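PDB 2RKQ: peptidoglycan-recognition protein SD, which recognises bacterial peptidoglycan and activates the Toll pathway in the innate immune response of Drosophila. Local coordinates for residues 17-22 with 61-66; 22-27 with 82-87. All blocks are in the same frame, centred on the assembly; numbering follows the deposited sequence.

How the contacts relate
Contacts 1 and 2 follow one another along the loop that leads from strand 4-5 into strand 26-33; Met22 is the last residue of 17-22 and the first of 22-27, and makes its contacts in the second. Their centres lie about 12 Å apart. Residues 17-22 run past 61-66, the loop before strand 69-71. Residues 22-27 then pass 82-87, the loop after strand 77-79. Between the two, Asp20 OD2 forms a salt bridge of 2.8 Å with Arg86 NH1, and Ile19 CG2 packs 3.2 Å from Arg86 O, which ties the partner loop of contact 2 back to contact 1. Contact 1 is a surface contact, its centre about 14 Å from that of the chain; contact 2, at about 13 Å, is partly buried.

Contact 1 of 2, residues 17-22 with 61-66; sequences GAIDSM and KFSDIG
A small surface contact between two loops joins Ala18 and Ile19 to Ser63, where the loop after strand 4-5 passes the one between helix 42-58 and strand 69-71. Between 17-22 and 61-66 one hydrogen bond runs from Ser63 OG to Ala18 O at 3.0 Å, and Asn16 extends the link through a bond with the backbone of Ser63. The hydroxyl sits above the carbonyl plane, 43° out of it, with a C=O...donor angle of 135°. Ser63 OG is anti to its own carbonyl carbon (chi1 -59°), a turn that points the hydroxyl at residues 17-22. Beside it, Ser63 CB lies 3.4 Å from Gly17 O. Gly17, with no side chain, lets Ser63 lie close to its backbone. In this amidase-like PGRP domain, built on a mixed sheet with helices packed about it, the contact joins the loop before strand 26-33 to the one that follows helix 42-58. The apolar half belongs to Ile19: CG1 lies 3.6 Å from Ser63 CB, and CD1 reaches Asp64 CB at 3.9 Å, the two side chains crossing obliquely. Asp64 meets Ile19 with its CB, while its carboxylate is held by Arg7 in a salt bridge and by Gln53 of helix 42-58.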
loop_
_atom_site.group_PDB
_atom_site.type_symbol
_atom_site.label_atom_id
_atom_site.label_comp_id
_atom_site.label_asym_id
_atom_site.label_seq_id
_atom_site.Cartn_x
_atom_site.Cartn_y
_atom_site.Cartn_z
ATOM N N GLY A 17 8.986 10.308 -14.339
ATOM C CA GLY A 17 8.472 11.545 -13.813
ATOM C C GLY A 17 9.049 11.710 -12.432
ATOM O O GLY A 17 9.281 10.732 -11.713
ATOM N N ALA A 18 9.255 12.965 -12.063
ATOM C CA ALA A 18 9.734 13.319 -10.747
ATOM C C ALA A 18 8.694 12.955 -9.727
ATOM O O ALA A 18 7.487 12.955 -10.002
ATOM C CB ALA A 18 10.026 14.816 -10.687
ATOM N N ILE A 19 9.179 12.612 -8.543
ATOM C CA ILE A 19 8.301 12.402 -7.421
ATOM C C ILE A 19 8.812 13.263 -6.285
ATOM O O ILE A 19 10.006 13.258 -5.999
ATOM C CB ILE A 19 8.263 10.930 -7.006
ATOM C CG1 ILE A 19 7.678 10.070 -8.130
ATOM C CG2 ILE A 19 7.373 10.762 -5.777
ATOM C CD1 ILE A 19 7.931 8.586 -7.938
ATOM N N ASP A 20 7.907 13.993 -5.645
ATOM C CA ASP A 20 8.283 14.814 -4.496
ATOM C C ASP A 20 8.788 13.962 -3.340
ATOM O O ASP A 20 8.370 12.819 -3.187
ATOM C CB ASP A 20 7.106 15.678 -4.055
ATOM C CG ASP A 20 6.906 16.890 -4.960
ATOM O OD1 ASP A 20 7.916 17.521 -5.348
ATOM O OD2 ASP A 20 5.743 17.191 -5.286
ATOM N N SER A 21 9.695 14.511 -2.537
ATOM C CA SER A 21 10.245 13.784 -1.394
ATOM C C SER A 21 9.361 13.890 -0.149
ATOM O O SER A 21 8.545 14.815 -0.010
ATOM C CB SER A 21 11.642 14.313 -1.075
ATOM O OG SER A 21 11.563 15.665 -0.678
ATOM N N MET A 22 9.525 12.928 0.751
ATOM C CA MET A 22 8.894 12.993 2.074
ATOM C C MET A 22 9.946 12.721 3.119
ATOM O O MET A 22 10.904 12.002 2.855
ATOM C CB MET A 22 7.808 11.939 2.234
ATOM C CG MET A 22 6.672 12.078 1.291
ATOM S SD MET A 22 5.276 11.098 1.866
ATOM C CE MET A 22 5.818 9.404 1.703
ATOM N N LYS A 61 -1.382 8.389 -15.435
ATOM C CA LYS A 61 -0.264 9.302 -15.687
ATOM C C LYS A 61 0.531 9.631 -14.401
ATOM O O LYS A 61 1.185 10.674 -14.295
ATOM C CB LYS A 61 -0.751 10.579 -16.418
ATOM C CG LYS A 61 -1.815 10.356 -17.510
ATOM C CD LYS A 61 -1.241 9.674 -18.741
ATOM C CE LYS A 61 -2.256 9.689 -19.892
ATOM N NZ LYS A 61 -2.042 10.857 -20.817
ATOM N N PHE A 62 0.497 8.708 -13.441
ATOM C CA PHE A 62 1.375 8.791 -12.261
ATOM C C PHE A 62 2.819 8.581 -12.690
ATOM O O PHE A 62 3.076 7.940 -13.721
ATOM C CB PHE A 62 1.031 7.711 -11.223
ATOM C CG PHE A 62 -0.307 7.862 -10.568
ATOM C CD1 PHE A 62 -0.786 6.829 -9.769
ATOM C CD2 PHE A 62 -1.076 9.027 -10.703
ATOM C CE1 PHE A 62 -2.014 6.947 -9.126
ATOM C CE2 PHE A 62 -2.325 9.150 -10.059
ATOM C CZ PHE A 62 -2.787 8.090 -9.281
ATOM N N SER A 63 3.754 9.119 -11.904
ATOM C CA SER A 63 5.166 8.890 -12.140
ATOM C C SER A 63 5.613 7.456 -11.900
ATOM O O SER A 63 6.669 7.061 -12.384
ATOM C CB SER A 63 6.004 9.812 -11.270
ATOM O OG SER A 63 5.680 11.164 -11.565
ATOM N N ASP A 64 4.830 6.704 -11.121
ATOM C CA ASP A 64 5.205 5.345 -10.718
ATOM C C ASP A 64 3.959 4.727 -10.160
ATOM O O ASP A 64 2.951 5.415 -9.979
ATOM C CB ASP A 64 6.300 5.435 -9.644
ATOM C CG ASP A 64 6.961 4.102 -9.315
ATOM O OD1 ASP A 64 7.649 4.085 -8.282
ATOM O OD2 ASP A 64 6.818 3.117 -10.071
ATOM N N ILE A 65 4.013 3.425 -9.892
ATOM C CA ILE A 65 2.972 2.798 -9.084
ATOM C C ILE A 65 2.757 3.661 -7.833
ATOM O O ILE A 65 3.703 4.218 -7.298
ATOM C CB ILE A 65 3.363 1.344 -8.745
ATOM C CG1 ILE A 65 2.144 0.540 -8.300
ATOM C CG2 ILE A 65 4.615 1.281 -7.816
ATOM C CD1 ILE A 65 2.428 -0.957 -8.345
ATOM N N GLY A 66 1.509 3.800 -7.397
ATOM C CA GLY A 66 1.166 4.860 -6.449
ATOM C C GLY A 66 1.469 4.600 -4.994
ATOM O O GLY A 66 1.409 5.508 -4.169
#

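Contact 2 of 2, residues 22-27 with 82-87; sequences MVTPLP and SPSQRG. Unlike the reference sequence in segment 22-27: Val23 (reference Glu).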
loop_
_atom_site.group_PDB
_atom_site.type_symbol
_atom_site.label_atom_id
_atom_site.label_comp_id
_atom_site.label_asym_id
_atom_site.label_seq_id
_atom_site.Cartn_x
_atom_site.Cartn_y
_atom_site.Cartn_z
ATOM N N MET A 22 9.525 12.928 0.751
ATOM C CA MET A 22 8.894 12.993 2.074
ATOM C C MET A 22 9.946 12.721 3.119
ATOM O O MET A 22 10.904 12.002 2.855
ATOM C CB MET A 22 7.808 11.939 2.234
ATOM C CG MET A 22 6.672 12.078 1.291
ATOM S SD MET A 22 5.276 11.098 1.866
ATOM C CE MET A 22 5.818 9.404 1.703
ATOM N N VAL A 23 9.727 13.276 4.305
ATOM C CA VAL A 23 10.629 13.109 5.434
ATOM C C VAL A 23 10.209 11.853 6.187
ATOM O O VAL A 23 9.063 11.748 6.592
ATOM C CB VAL A 23 10.540 14.356 6.355
ATOM C CG1 VAL A 23 11.264 14.132 7.683
ATOM C CG2 VAL A 23 11.083 15.594 5.619
ATOM N N THR A 24 11.121 10.893 6.324
ATOM C CA THR A 24 10.882 9.682 7.114
ATOM C C THR A 24 11.522 9.887 8.494
ATOM O O THR A 24 12.499 10.635 8.612
ATOM C CB THR A 24 11.514 8.436 6.469
ATOM O OG1 THR A 24 12.914 8.677 6.295
ATOM C CG2 THR A 24 10.868 8.112 5.131
ATOM N N PRO A 25 11.005 9.213 9.537
ATOM C CA PRO A 25 9.873 8.283 9.533
ATOM C C PRO A 25 8.552 9.002 9.315
ATOM O O PRO A 25 8.363 10.139 9.760
ATOM C CB PRO A 25 9.938 7.657 10.931
ATOM C CG PRO A 25 10.609 8.682 11.765
ATOM C CD PRO A 25 11.610 9.335 10.881
ATOM N N LEU A 26 7.647 8.333 8.600
ATOM C CA LEU A 26 6.377 8.931 8.233
ATOM C C LEU A 26 5.385 8.840 9.369
ATOM O O LEU A 26 5.344 7.823 10.056
ATOM C CB LEU A 26 5.809 8.224 7.016
ATOM C CG LEU A 26 6.725 8.236 5.799
ATOM C CD1 LEU A 26 6.261 7.229 4.772
ATOM C CD2 LEU A 26 6.810 9.637 5.192
ATOM N N PRO A 27 4.609 9.915 9.597
ATOM C CA PRO A 27 3.637 9.870 10.692
ATOM C C PRO A 27 2.416 8.980 10.500
ATOM O O PRO A 27 1.751 8.676 11.494
ATOM C CB PRO A 27 3.215 11.324 10.879
ATOM C CG PRO A 27 3.940 12.121 9.884
ATOM C CD PRO A 27 4.713 11.249 8.980
ATOM N N SER A 82 9.761 4.362 -2.832
ATOM C CA SER A 82 10.504 4.487 -1.598
ATOM C C SER A 82 9.683 5.246 -0.561
ATOM O O SER A 82 8.964 6.175 -0.924
ATOM C CB SER A 82 11.780 5.283 -1.845
ATOM O OG SER A 82 12.448 5.499 -0.621
ATOM N N PRO A 83 9.793 4.879 0.729
ATOM C CA PRO A 83 9.112 5.671 1.739
ATOM C C PRO A 83 9.486 7.150 1.761
ATOM O O PRO A 83 8.714 7.948 2.298
ATOM C CB PRO A 83 9.529 4.992 3.050
ATOM C CG PRO A 83 9.810 3.590 2.649
ATOM C CD PRO A 83 10.472 3.709 1.329
ATOM N N SER A 84 10.647 7.521 1.206
ATOM C CA SER A 84 11.001 8.944 1.127
ATOM C C SER A 84 10.510 9.609 -0.149
ATOM O O SER A 84 10.909 10.735 -0.469
ATOM C CB SER A 84 12.516 9.198 1.262
ATOM O OG SER A 84 13.180 8.237 2.048
ATOM N N GLN A 85 9.672 8.900 -0.901
ATOM C CA GLN A 85 9.021 9.478 -2.075
ATOM C C GLN A 85 7.535 9.558 -1.782
ATOM O O GLN A 85 6.924 8.560 -1.411
ATOM C CB GLN A 85 9.248 8.609 -3.329
ATOM C CG GLN A 85 10.679 8.636 -3.832
ATOM C CD GLN A 85 10.929 7.662 -4.974
ATOM O OE1 GLN A 85 11.633 7.992 -5.947
ATOM N NE2 GLN A 85 10.424 6.448 -4.848
ATOM N N ARG A 86 6.947 10.730 -1.986
ATOM C CA ARG A 86 5.509 10.893 -1.797
ATOM C C ARG A 86 4.754 9.873 -2.637
ATOM O O ARG A 86 5.152 9.566 -3.767
ATOM C CB ARG A 86 5.103 12.316 -2.188
ATOM C CG ARG A 86 3.672 12.640 -1.816
ATOM C CD ARG A 86 3.281 14.006 -2.357
ATOM N NE ARG A 86 3.944 15.073 -1.619
ATOM C CZ ARG A 86 4.198 16.292 -2.083
ATOM N NH1 ARG A 86 3.887 16.631 -3.331
ATOM N NH2 ARG A 86 4.797 17.168 -1.289
ATOM N N GLY A 87 3.695 9.307 -2.068
ATOM C CA GLY A 87 2.836 8.405 -2.819
ATOM C C GLY A 87 1.858 9.158 -3.693
ATOM O O GLY A 87 1.845 10.392 -3.718
#
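Met22 packs against the loop 82-87 with its side chain bent at chi3 (-67°), and its terminal methyl comes to rest against two backbone carbonyl oxygens. Met22 CE is 3.3 Å from Pro83 O and 3.4 Å from Gln85 O. Nearer the backbone, Met22 CG lies 3.5 Å from Arg86 CA, and SD also packs against that CA. The backbone of the same residue makes the polar link: Met22 N donates to Ser84 O at 2.9 Å, nearly straight at 161° but well above the carbonyl plane. Thr24 and Leu26 approach the type I turn from Ser82 to Gln85 with methyl groups. Thr24 CG2, anti to its carbonyl carbon, meets Pro83 O at 3.6 Å, and Leu26 CD1 comes equally near the same oxygen, so that Met22, Thr24 and Leu26 all bring carbon against it. Leu26 CD1 also lies 4.3 Å from Pro83 CB. Arg86 offers its backbone and CB to Met22, while its guanidinium pairs with Asp20. An alanine in place of Met22 would probably leave a gap over Arg86 CA and beside the Pro83 and Gln85 carbonyls. The turn is thus held to the chain leading into strand 26-33 mainly by apolar side-chain atoms packed on backbone atoms, with one hydrogen bond between these segments at Met22.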